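Local structure of aldose 1-epimerase (Caenorhabditis elegans, 1LUR) at residues A[58-63]-A[109-114]; A[193-198]-A[214-219]. The protein probably interconverts the alpha and beta anomers of aldose sugars, the aldose 1-epimerase (mutarotase) reaction. One frame throughout, in Å; residues are numbered along the deposited sequence.

Contact 1 (A[58-63]-A[109-114]); sequences EFEKDA and YRKWEV
E60 and K111 meet through a single charged pair: OE2 of E60 lies 3.4 Å from NZ of K111, a salt bridge whose hydrogen-bond component is weak at that length. The two side chains cross obliquely. E60 is extended beyond CG, whereas K111 curls back, its bends at chi3 (73°) and chi4 (61°) turning the ammonium toward the carboxylate. A second touch lies further along the first segment, at D62 and A63. There the Y109 ring comes edge-on to the backbone, with CE1 3.7 Å from the carbonyl oxygen of D62, which sits at the ring edge and in its plane. The Y109 hydroxyl comes beside A63, OH being 3.9 Å from A63 CA; at 3.7 Å from A63 O it is too distant to count as bonded. Only 135 Å² is buried between the segments, and the closest CA atoms, those of E60 and Y109, are 7.5 Å apart; the long side chains of E60, K111 and Y109 span the gap, the tyrosine meeting backbone atoms.

D62 N donates to F59 O at 3.1 Å, and the D62 carboxylate is held by backbone amides, OD1 accepting from A64 N and OD2 from I66 N. These bonds probably help fix the backbone at D62 and A63. F59, buried, packs edge-to-face with F53 and rests on T33 and A35 of strand 33-40. In the 109-114 segment, W112 donates from NE1 to L107 O and packs against F124, V126, I141 and V143. In this beta-rich fold, consistent with the galactose mutarotase family, the surface contact sets helix 56-61, beside strand 33-40 of the four-stranded antiparallel sheet, against the lead-in to strand 113-118, an outermost strand of the nine-stranded sheet, paired with strand 121-129.

Contact 2 (A[193-198]-A[214-219]); sequences DEFVEV and TGFDFR
F195 and F216 are brought together by their first torsions: CG of F195 sits between the backbone N and the carbonyl carbon (chi1 74°), while CG of F216 lies anti to its own carbonyl carbon. The result is a T-shaped pair with F216 as the edge. Its CD2 stands 3.5 Å above the plane of the F195 ring, over the centre; the ring centroids are 4.7 Å apart and the planes meet at 66°.

The second element is ionic. R219 bends at chi3, and NH1 donates to D193 OD1 at 2.7 Å. This bond is far from straight (137°), and NH1 meets OD1 from above the carboxylate plane. D217 takes the NE/NH2 edge of the guanidinium, in its plane, with NE to OD1 at 2.8 Å and NH2 to OD2, while NH2 also bonds T212 OG1. D217 OD1 also accepts from R219 N (3.1 Å), an Asx turn; the NE and NH2 bonds to D217 limit the guanidinium's rotation while NH1 extends to D193. A leucine in place of R219 would probably leave both aspartates without their shared cation and the D193 end of the contact untied.

F216 sits within a type I turn running from T214 to D217. T214 OG1 accepts weakly from F216 N and is hydrogen-bonded to V211 O. F216 also packs on V211, L237 and N239, and F195 on R209 and L241. The aromatic pair and salt-bridge network thus mark a crossing between two antiparallel sheets of what is probably a galactose mutarotase-like fold. Strand 194-198 lies between strands 207-210 and 238-243 in the seven-stranded sheet. At D193 the chain turns a corner from strand 187-192 of the nine-stranded sheet, and the 214-219 loop makes a matching passage from edge strand 207-210 to strand 222-223, which pairs with 187-192.

From the N terminus, the chain first builds the four-stranded sheet and helix 56-61; contact 1 then closes a loop of 45 intervening residues as 109-114 returns beside that helix on the way into strand 113-118. Contact 2 opens well after this and closes a shorter excursion of 15 residues, containing strands 204-205 and 207-210. The two are in series, so neither nests within nor crosses the other. Their centres lie about 32 Å apart on opposite sides of the chain's centre, with nearest atoms about 18 Å apart. Contact 1 joins helix 56-61, with D62 and A63, to the lead-in of one edge of the nine-stranded sheet; contact 2 binds the corner where that sheet's other end passes into the seven-stranded one.

Contact 1 (A[58-63]-A[109-114])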
# COMPACT_ATOMS: atom_id res chain seq x y z
N GLU A 58 -11.59 10.27 -12.52
CA GLU A 58 -12.04 10.00 -11.16
C GLU A 58 -10.85 9.62 -10.28
O GLU A 58 -10.84 9.90 -9.09
CB GLU A 58 -13.07 8.87 -11.13
CG GLU A 58 -14.38 9.21 -11.82
CD GLU A 58 -15.34 8.03 -11.83
OE1 GLU A 58 -15.93 7.73 -10.78
OE2 GLU A 58 -15.49 7.41 -12.90
N PHE A 59 -9.87 8.96 -10.89
CA PHE A 59 -8.68 8.54 -10.17
C PHE A 59 -7.83 9.76 -9.86
O PHE A 59 -7.28 9.89 -8.77
CB PHE A 59 -7.87 7.55 -11.02
CG PHE A 59 -8.18 6.11 -10.73
CD1 PHE A 59 -7.72 5.50 -9.56
CD2 PHE A 59 -8.92 5.35 -11.63
CE1 PHE A 59 -7.99 4.17 -9.30
CE2 PHE A 59 -9.20 4.01 -11.37
CZ PHE A 59 -8.73 3.42 -10.21
N GLU A 60 -7.72 10.65 -10.84
CA GLU A 60 -6.94 11.88 -10.69
C GLU A 60 -7.56 12.82 -9.67
O GLU A 60 -6.91 13.75 -9.19
CB GLU A 60 -6.81 12.60 -12.04
CG GLU A 60 -6.03 11.83 -13.09
CD GLU A 60 -5.99 12.54 -14.43
OE1 GLU A 60 -7.07 12.77 -15.01
OE2 GLU A 60 -4.88 12.87 -14.91
N LYS A 61 -8.81 12.57 -9.32
CA LYS A 61 -9.49 13.41 -8.35
C LYS A 61 -9.62 12.73 -6.99
O LYS A 61 -9.98 13.37 -6.01
CB LYS A 61 -10.88 13.80 -8.87
CG LYS A 61 -10.85 14.71 -10.09
CD LYS A 61 -12.25 14.95 -10.66
CE LYS A 61 -12.23 16.04 -11.74
NZ LYS A 61 -13.54 16.18 -12.44
N ASP A 62 -9.30 11.44 -6.93
CA ASP A 62 -9.38 10.69 -5.68
C ASP A 62 -8.46 11.26 -4.61
O ASP A 62 -7.38 11.77 -4.92
CB ASP A 62 -9.04 9.21 -5.91
CG ASP A 62 -8.93 8.43 -4.62
OD1 ASP A 62 -9.79 8.60 -3.73
OD2 ASP A 62 -7.98 7.62 -4.49
N ALA A 63 -8.87 11.17 -3.35
CA ALA A 63 -8.08 11.68 -2.24
C ALA A 63 -7.81 10.60 -1.20
O ALA A 63 -7.11 10.83 -0.20
CB ALA A 63 -8.79 12.86 -1.59
N TYR A 109 0.33 11.42 -6.45
CA TYR A 109 -0.38 12.46 -7.19
C TYR A 109 0.35 12.95 -8.42
O TYR A 109 0.03 14.01 -8.95
CB TYR A 109 -0.66 13.67 -6.28
CG TYR A 109 -1.63 13.37 -5.17
CD1 TYR A 109 -2.95 13.04 -5.45
CD2 TYR A 109 -1.21 13.37 -3.84
CE1 TYR A 109 -3.84 12.71 -4.43
CE2 TYR A 109 -2.09 13.05 -2.81
CZ TYR A 109 -3.40 12.72 -3.12
OH TYR A 109 -4.28 12.37 -2.11
N ARG A 110 1.32 12.18 -8.89
CA ARG A 110 2.06 12.59 -10.07
C ARG A 110 1.96 11.59 -11.22
O ARG A 110 1.68 10.41 -11.02
CB ARG A 110 3.52 12.83 -9.70
CG ARG A 110 3.66 13.93 -8.65
CD ARG A 110 5.10 14.18 -8.32
NE ARG A 110 5.84 14.53 -9.52
CZ ARG A 110 7.17 14.58 -9.58
NH1 ARG A 110 7.89 14.31 -8.50
NH2 ARG A 110 7.76 14.90 -10.72
N LYS A 111 2.17 12.09 -12.44
CA LYS A 111 2.11 11.27 -13.63
C LYS A 111 3.46 10.60 -13.88
O LYS A 111 4.45 11.27 -14.19
CB LYS A 111 1.72 12.13 -14.84
CG LYS A 111 0.50 13.02 -14.59
CD LYS A 111 0.07 13.76 -15.86
CE LYS A 111 -0.60 12.81 -16.84
NZ LYS A 111 -1.82 12.21 -16.23
N TRP A 112 3.50 9.28 -13.72
CA TRP A 112 4.73 8.53 -13.92
C TRP A 112 4.92 8.19 -15.40
O TRP A 112 3.95 8.09 -16.15
CB TRP A 112 4.68 7.22 -13.14
CG TRP A 112 4.62 7.35 -11.66
CD1 TRP A 112 3.71 8.06 -10.93
CD2 TRP A 112 5.48 6.70 -10.72
NE1 TRP A 112 3.95 7.88 -9.58
CE2 TRP A 112 5.03 7.05 -9.43
CE3 TRP A 112 6.59 5.85 -10.85
CZ2 TRP A 112 5.64 6.57 -8.27
CZ3 TRP A 112 7.20 5.38 -9.69
CH2 TRP A 112 6.72 5.74 -8.42
N GLU A 113 6.18 8.00 -15.80
CA GLU A 113 6.50 7.66 -17.18
C GLU A 113 6.43 6.15 -17.35
O GLU A 113 6.73 5.40 -16.42
CB GLU A 113 7.92 8.12 -17.53
CG GLU A 113 8.12 9.63 -17.55
CD GLU A 113 7.54 10.26 -18.80
OE1 GLU A 113 8.05 9.95 -19.90
OE2 GLU A 113 6.58 11.06 -18.69
N VAL A 114 6.02 5.69 -18.53
CA VAL A 114 5.94 4.27 -18.79
C VAL A 114 7.27 3.93 -19.42
O VAL A 114 7.54 4.34 -20.55
CB VAL A 114 4.81 3.93 -19.77
CG1 VAL A 114 4.90 2.47 -20.17
CG2 VAL A 114 3.46 4.22 -19.13

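Contact 2 (A[193-198]-A[214-219])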
# COMPACT_ATOMS: atom_id res chain seq x y z
N ASP A 193 3.58 -10.31 15.81
CA ASP A 193 3.52 -10.36 17.28
C ASP A 193 3.38 -8.97 17.89
O ASP A 193 2.94 -8.83 19.04
CB ASP A 193 4.77 -11.02 17.85
CG ASP A 193 4.89 -12.47 17.46
OD1 ASP A 193 3.85 -13.16 17.43
OD2 ASP A 193 6.02 -12.93 17.20
N GLU A 194 3.76 -7.95 17.13
CA GLU A 194 3.69 -6.57 17.60
C GLU A 194 3.06 -5.61 16.60
O GLU A 194 2.94 -5.91 15.41
CB GLU A 194 5.10 -6.07 17.91
CG GLU A 194 5.68 -6.57 19.20
CD GLU A 194 7.12 -6.15 19.37
OE1 GLU A 194 7.53 -5.88 20.51
OE2 GLU A 194 7.85 -6.11 18.35
N PHE A 195 2.66 -4.44 17.10
CA PHE A 195 2.06 -3.42 16.25
C PHE A 195 2.56 -2.06 16.70
O PHE A 195 3.02 -1.89 17.83
CB PHE A 195 0.52 -3.50 16.28
CG PHE A 195 -0.11 -2.99 17.55
CD1 PHE A 195 -0.60 -1.69 17.62
CD2 PHE A 195 -0.30 -3.84 18.64
CE1 PHE A 195 -1.27 -1.24 18.76
CE2 PHE A 195 -0.96 -3.39 19.79
CZ PHE A 195 -1.45 -2.09 19.85
N VAL A 196 2.50 -1.09 15.79
CA VAL A 196 2.95 0.26 16.07
C VAL A 196 1.83 1.08 16.70
O VAL A 196 0.79 1.29 16.10
CB VAL A 196 3.44 0.95 14.77
CG1 VAL A 196 3.86 2.39 15.06
CG2 VAL A 196 4.60 0.16 14.20
N GLU A 197 2.07 1.56 17.92
CA GLU A 197 1.08 2.36 18.63
C GLU A 197 0.89 3.73 17.97
O GLU A 197 1.85 4.35 17.52
CB GLU A 197 1.52 2.53 20.08
CG GLU A 197 0.64 3.43 20.92
CD GLU A 197 1.19 3.58 22.31
OE1 GLU A 197 1.06 2.62 23.10
OE2 GLU A 197 1.78 4.64 22.61
N VAL A 198 -0.35 4.19 17.91
CA VAL A 198 -0.67 5.48 17.31
C VAL A 198 -1.57 6.27 18.24
O VAL A 198 -2.22 5.70 19.11
CB VAL A 198 -1.40 5.32 15.96
CG1 VAL A 198 -0.51 4.59 14.97
CG2 VAL A 198 -2.71 4.58 16.16
N THR A 214 -4.77 -8.47 22.53
CA THR A 214 -5.34 -7.27 21.92
C THR A 214 -6.19 -7.63 20.71
O THR A 214 -6.17 -8.77 20.25
CB THR A 214 -4.24 -6.29 21.45
OG1 THR A 214 -3.58 -6.84 20.30
CG2 THR A 214 -3.22 -6.06 22.55
N GLY A 215 -6.94 -6.65 20.20
CA GLY A 215 -7.79 -6.89 19.05
C GLY A 215 -7.05 -6.93 17.73
O GLY A 215 -7.67 -7.07 16.67
N PHE A 216 -5.72 -6.80 17.77
CA PHE A 216 -4.91 -6.82 16.56
C PHE A 216 -4.20 -8.16 16.40
O PHE A 216 -3.33 -8.30 15.53
CB PHE A 216 -3.85 -5.71 16.58
CG PHE A 216 -4.42 -4.31 16.58
CD1 PHE A 216 -5.44 -3.96 15.70
CD2 PHE A 216 -3.91 -3.34 17.44
CE1 PHE A 216 -5.94 -2.66 15.68
CE2 PHE A 216 -4.41 -2.04 17.42
CZ PHE A 216 -5.43 -1.70 16.54
N ASP A 217 -4.54 -9.14 17.24
CA ASP A 217 -3.90 -10.46 17.14
C ASP A 217 -4.63 -11.24 16.06
O ASP A 217 -5.76 -11.68 16.26
CB ASP A 217 -3.99 -11.23 18.47
CG ASP A 217 -2.94 -12.34 18.58
OD1 ASP A 217 -2.60 -12.96 17.55
OD2 ASP A 217 -2.47 -12.61 19.71
N PHE A 218 -3.98 -11.38 14.91
CA PHE A 218 -4.54 -12.10 13.77
C PHE A 218 -3.71 -13.35 13.54
O PHE A 218 -3.83 -14.00 12.50
CB PHE A 218 -4.48 -11.24 12.50
CG PHE A 218 -5.38 -10.03 12.52
CD1 PHE A 218 -6.75 -10.17 12.31
CD2 PHE A 218 -4.86 -8.76 12.75
CE1 PHE A 218 -7.59 -9.06 12.32
CE2 PHE A 218 -5.70 -7.64 12.76
CZ PHE A 218 -7.06 -7.79 12.55
N ARG A 219 -2.88 -13.69 14.52
CA ARG A 219 -2.02 -14.87 14.42
C ARG A 219 -2.79 -16.18 14.29
O ARG A 219 -2.24 -17.17 13.81
CB ARG A 219 -1.08 -14.93 15.63
CG ARG A 219 -0.01 -13.84 15.61
CD ARG A 219 0.87 -13.86 16.86
NE ARG A 219 0.16 -13.36 18.04
CZ ARG A 219 0.71 -13.20 19.23
NH1 ARG A 219 1.99 -13.51 19.42
NH2 ARG A 219 -0.01 -12.73 20.24